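Local coordinates for protein POSSIBLE NITRATE/NITRITE RESPONSE TRANSCRIPTIONAL REGULATORY PROTEIN NARL (DNA-binding response regulator, LuxR family) (Mycobacterium tuberculosis, PDB 3EUL) that probably regulates genes of aerobic nitrate metabolism by binding their promoters once its receiver domain, the part crystallised here, has been phosphorylated by the sensor kinase NarS, at residues R33-V41 / R122-L130. Residues are numbered along the deposited sequence; the frame is centred on the assembly and turned at random.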
ATOM      1  N   ARG A  33      -6.993  -6.824   9.115  1.00 20.76           N
ATOM      2  CA  ARG A  33      -7.475  -8.137   9.553  1.00 22.75           C
ATOM      3  C   ARG A  33      -7.266  -9.227   8.512  1.00 22.37           C
ATOM      4  O   ARG A  33      -6.792 -10.317   8.855  1.00 24.04           O
ATOM      5  CB  ARG A  33      -8.942  -8.074   9.941  1.00 24.03           C
ATOM      6  CG  ARG A  33      -9.307  -9.104  10.959  1.00 28.31           C
ATOM      7  CD  ARG A  33     -10.454  -8.601  11.770  1.00 34.17           C
ATOM      8  NE  ARG A  33     -11.217  -9.645  12.437  1.00 36.91           N
ATOM      9  CZ  ARG A  33     -12.017 -10.503  11.808  1.00 38.88           C
ATOM     10  NH1 ARG A  33     -12.152 -10.497  10.474  1.00 40.82           N
ATOM     11  NH2 ARG A  33     -12.685 -11.387  12.514  1.00 37.44           N
ATOM     12  N   ALA A  34      -7.626  -8.952   7.269  1.00 21.63           N
ATOM     13  CA  ALA A  34      -7.339  -9.877   6.134  1.00 21.09           C
ATOM     14  C   ALA A  34      -5.885 -10.302   6.083  1.00 20.73           C
ATOM     15  O   ALA A  34      -5.571 -11.497   5.944  1.00 20.18           O
ATOM     16  CB  ALA A  34      -7.710  -9.246   4.794  1.00 21.57           C
ATOM     17  N   LEU A  35      -4.975  -9.322   6.159  1.00 18.99           N
ATOM     18  CA  LEU A  35      -3.554  -9.642   6.090  1.00 19.19           C
ATOM     19  C   LEU A  35      -3.102 -10.453   7.318  1.00 19.80           C
ATOM     20  O   LEU A  35      -2.441 -11.491   7.190  1.00 18.84           O
ATOM     21  CB  LEU A  35      -2.734  -8.349   5.910  1.00 19.53           C
ATOM     22  CG  LEU A  35      -2.988  -7.539   4.641  1.00 18.74           C
ATOM     23  CD1 LEU A  35      -2.184  -6.195   4.629  1.00 18.94           C
ATOM     24  CD2 LEU A  35      -2.716  -8.374   3.416  1.00 18.70           C
ATOM     25  N   SER A  36      -3.481  -9.994   8.499  1.00 19.25           N
ATOM     26  CA  SER A  36      -3.074 -10.619   9.738  1.00 20.03           C
ATOM     27  C   SER A  36      -3.618 -12.049   9.863  1.00 20.35           C
ATOM     28  O   SER A  36      -2.902 -12.960  10.290  1.00 20.62           O
ATOM     29  CB  SER A  36      -3.538  -9.744  10.920  1.00 19.49           C
ATOM     30  OG  SER A  36      -2.820  -8.507  10.917  1.00 24.31           O
ATOM     31  N   LEU A  37      -4.870 -12.240   9.463  1.00 19.91           N
ATOM     32  CA  LEU A  37      -5.516 -13.547   9.550  1.00 20.36           C
ATOM     33  C   LEU A  37      -5.043 -14.540   8.481  1.00 19.54           C
ATOM     34  O   LEU A  37      -5.318 -15.717   8.622  1.00 18.52           O
ATOM     35  CB  LEU A  37      -7.036 -13.402   9.497  1.00 21.17           C
ATOM     36  CG  LEU A  37      -7.669 -12.790  10.747  1.00 21.38           C
ATOM     37  CD1 LEU A  37      -9.206 -12.733  10.583  1.00 23.91           C
ATOM     38  CD2 LEU A  37      -7.321 -13.550  12.009  1.00 22.92           C
ATOM     39  N   SER A  38      -4.317 -14.065   7.454  1.00 18.84           N
ATOM     40  CA  SER A  38      -3.720 -14.940   6.435  1.00 19.52           C
ATOM     41  C   SER A  38      -2.669 -15.841   7.065  1.00 19.68           C
ATOM     42  O   SER A  38      -2.440 -16.915   6.603  1.00 20.48           O
ATOM     43  CB  SER A  38      -3.068 -14.142   5.304  1.00 19.19           C
ATOM     44  OG  SER A  38      -1.803 -13.586   5.692  1.00 18.54           O
ATOM     45  N   GLY A  39      -2.029 -15.369   8.129  1.00 20.10           N
ATOM     46  CA  GLY A  39      -0.885 -16.062   8.734  1.00 20.17           C
ATOM     47  C   GLY A  39       0.453 -15.777   8.042  1.00 20.62           C
ATOM     48  O   GLY A  39       1.494 -16.217   8.536  1.00 21.41           O
ATOM     49  N   SER A  40       0.447 -15.024   6.946  1.00 19.22           N
ATOM     50  CA  SER A  40       1.670 -14.784   6.141  1.00 19.56           C
ATOM     51  C   SER A  40       2.164 -13.326   6.120  1.00 19.93           C
ATOM     52  O   SER A  40       3.139 -12.990   5.418  1.00 20.57           O
ATOM     53  CB  SER A  40       1.422 -15.243   4.705  1.00 20.03           C
ATOM     54  OG  SER A  40       1.320 -16.663   4.648  1.00 20.32           O
ATOM     55  N   VAL A  41       1.493 -12.462   6.872  1.00 19.38           N
ATOM     56  CA  VAL A  41       1.734 -11.032   6.815  1.00 18.86           C
ATOM     57  C   VAL A  41       1.766 -10.441   8.229  1.00 19.13           C
ATOM     58  O   VAL A  41       0.898 -10.699   9.078  1.00 19.15           O
ATOM     59  CB  VAL A  41       0.673 -10.273   5.957  1.00 18.53           C
ATOM     60  CG1 VAL A  41       0.971  -8.748   5.929  1.00 19.41           C
ATOM     61  CG2 VAL A  41       0.568 -10.830   4.507  1.00 15.89           C
ATOM     62  N   ARG A 122     -10.950 -10.504   0.125  1.00 26.04           N
ATOM     63  CA  ARG A 122      -9.972 -10.865   1.147  1.00 26.20           C
ATOM     64  C   ARG A 122      -8.777 -11.630   0.557  1.00 25.73           C
ATOM     65  O   ARG A 122      -7.627 -11.241   0.774  1.00 26.56           O
ATOM     66  CB  ARG A 122     -10.679 -11.719   2.192  1.00 26.56           C
ATOM     67  CG  ARG A 122      -9.953 -11.944   3.454  1.00 27.38           C
ATOM     68  CD  ARG A 122     -10.964 -12.331   4.536  1.00 28.28           C
ATOM     69  NE  ARG A 122     -11.053 -13.767   4.751  1.00 30.32           N
ATOM     70  CZ  ARG A 122     -12.001 -14.351   5.482  1.00 30.01           C
ATOM     71  NH1 ARG A 122     -12.962 -13.629   6.057  1.00 31.41           N
ATOM     72  NH2 ARG A 122     -11.988 -15.659   5.654  1.00 30.05           N
ATOM     73  N   THR A 123      -9.033 -12.693  -0.211  1.00 25.24           N
ATOM     74  CA  THR A 123      -7.922 -13.510  -0.733  1.00 24.34           C
ATOM     75  C   THR A 123      -7.182 -12.768  -1.856  1.00 24.27           C
ATOM     76  O   THR A 123      -5.967 -12.869  -1.943  1.00 23.85           O
ATOM     77  CB  THR A 123      -8.353 -14.933  -1.204  1.00 24.53           C
ATOM     78  OG1 THR A 123      -9.325 -14.814  -2.232  1.00 22.67           O
ATOM     79  CG2 THR A 123      -8.914 -15.805  -0.031  1.00 22.94           C
ATOM     80  N   GLU A 124      -7.905 -12.005  -2.670  1.00 23.24           N
ATOM     81  CA  GLU A 124      -7.283 -11.146  -3.693  1.00 24.53           C
ATOM     82  C   GLU A 124      -6.255 -10.153  -3.142  1.00 23.94           C
ATOM     83  O   GLU A 124      -5.195 -10.014  -3.702  1.00 23.11           O
ATOM     84  CB  GLU A 124      -8.333 -10.368  -4.480  1.00 24.89           C
ATOM     85  CG  GLU A 124      -9.042 -11.188  -5.551  1.00 26.14           C
ATOM     86  CD  GLU A 124     -10.129 -10.404  -6.245  1.00 26.76           C
ATOM     87  OE1 GLU A 124     -10.697  -9.470  -5.633  1.00 29.99           O
ATOM     88  OE2 GLU A 124     -10.442 -10.743  -7.399  1.00 30.87           O
ATOM     89  N   ILE A 125      -6.569  -9.476  -2.039  1.00 24.14           N
ATOM     90  CA  ILE A 125      -5.634  -8.506  -1.442  1.00 23.93           C
ATOM     91  C   ILE A 125      -4.436  -9.171  -0.815  1.00 23.64           C
ATOM     92  O   ILE A 125      -3.300  -8.682  -0.962  1.00 24.14           O
ATOM     93  CB  ILE A 125      -6.347  -7.635  -0.399  1.00 25.04           C
ATOM     94  CG1 ILE A 125      -7.421  -6.801  -1.089  1.00 25.40           C
ATOM     95  CG2 ILE A 125      -5.365  -6.724   0.307  1.00 25.24           C
ATOM     96  CD1 ILE A 125      -8.668  -6.656  -0.279  1.00 30.03           C
ATOM     97  N   VAL A 126      -4.663 -10.286  -0.121  1.00 22.98           N
ATOM     98  CA  VAL A 126      -3.555 -11.034   0.445  1.00 23.21           C
ATOM     99  C   VAL A 126      -2.643 -11.451  -0.697  1.00 23.44           C
ATOM    100  O   VAL A 126      -1.440 -11.237  -0.636  1.00 24.75           O
ATOM    101  CB  VAL A 126      -4.017 -12.269   1.226  1.00 22.40           C
ATOM    102  CG1 VAL A 126      -2.843 -13.236   1.524  1.00 23.87           C
ATOM    103  CG2 VAL A 126      -4.726 -11.844   2.509  1.00 22.05           C
ATOM    104  N   LYS A 127      -3.213 -12.057  -1.733  1.00 23.54           N
ATOM    105  CA  LYS A 127      -2.412 -12.512  -2.855  1.00 23.65           C
ATOM    106  C   LYS A 127      -1.655 -11.362  -3.554  1.00 22.90           C
ATOM    107  O   LYS A 127      -0.490 -11.507  -3.906  1.00 22.43           O
ATOM    108  CB  LYS A 127      -3.277 -13.282  -3.854  1.00 24.67           C
ATOM    109  CG  LYS A 127      -2.539 -13.620  -5.138  1.00 24.85           C
ATOM    110  CD  LYS A 127      -3.343 -14.524  -6.055  1.00 25.94           C
ATOM    111  CE  LYS A 127      -2.631 -14.693  -7.414  1.00 28.88           C
ATOM    112  NZ  LYS A 127      -1.248 -15.223  -7.176  1.00 30.98           N
ATOM    113  N   ALA A 128      -2.323 -10.239  -3.744  1.00 22.29           N
ATOM    114  CA  ALA A 128      -1.669  -9.044  -4.311  1.00 23.00           C
ATOM    115  C   ALA A 128      -0.477  -8.584  -3.496  1.00 22.40           C
ATOM    116  O   ALA A 128       0.600  -8.289  -4.042  1.00 21.74           O
ATOM    117  CB  ALA A 128      -2.672  -7.915  -4.481  1.00 23.08           C
ATOM    118  N   VAL A 129      -0.639  -8.531  -2.180  1.00 22.72           N
ATOM    119  CA  VAL A 129       0.457  -8.132  -1.296  1.00 22.61           C
ATOM    120  C   VAL A 129       1.618  -9.147  -1.350  1.00 22.80           C
ATOM    121  O   VAL A 129       2.789  -8.785  -1.499  1.00 21.24           O
ATOM    122  CB  VAL A 129      -0.074  -7.955   0.138  1.00 22.74           C
ATOM    123  CG1 VAL A 129       1.046  -7.912   1.142  1.00 22.19           C
ATOM    124  CG2 VAL A 129      -0.934  -6.682   0.191  1.00 21.64           C
ATOM    125  N   LEU A 130       1.287 -10.426  -1.249  1.00 22.59           N
ATOM    126  CA  LEU A 130       2.294 -11.477  -1.300  1.00 23.69           C
ATOM    127  C   LEU A 130       3.019 -11.531  -2.645  1.00 24.81           C
ATOM    128  O   LEU A 130       4.242 -11.669  -2.674  1.00 25.19           O
ATOM    129  CB  LEU A 130       1.680 -12.849  -0.947  1.00 23.48           C
ATOM    130  CG  LEU A 130       1.155 -12.969   0.499  1.00 24.15           C
ATOM    131  CD1 LEU A 130       0.584 -14.370   0.784  1.00 22.59           C
ATOM    132  CD2 LEU A 130       2.240 -12.607   1.515  1.00 22.50           C
TER
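Val126 sits against the last turn of helix 25-38, where its two methyl groups meet Ala34, Leu35 and Ser38. Its CG2 lies 3.6 Å from the carbonyl O of Ala34, and CG1 rests 3.9 Å from Ser38 CB. With CG1 anti to the backbone N (chi1 166°) and CG2 beside that N, both branches reach the neighbouring helix. One turn before Val126, Arg122 receives the methyl group of Ala34 on its aliphatic part, Ala34 CB to Arg122 CG 3.8 Å, and this small side chain lets the backbones approach closely there.

Leu35 works on the inner side. Its CD2 reaches over Val126 CA and meets Val129 CG2 at 4.1 Å, the two side chains crossing at about a right angle. Leu35 and Val129 also touch Val20 and Val18, respectively, of strand 16-21, so the interface runs into the core between the helices and the sheet. Past the end of helix 25-38, Val41 and Ser40 receive Leu130: its CD2 packs on Val41 CG2 (3.9 Å) and its CD1 against Ser40 CB.

The turn from Ser38 to Ser40 is braced by Ser38 OG, which donates to Leu35 O (2.7 Å) in the carbonyl plane and accepts from Ser40 N, an ST turn. The axes of segments 33-38 and 122-130 cross at -73°, joining the first and last helices of the CheY-like receiver domain on one face of its parallel sheet. No hydrogen bond or salt bridge links the two segments, which implies that they are held together by apolar packing and shape alone.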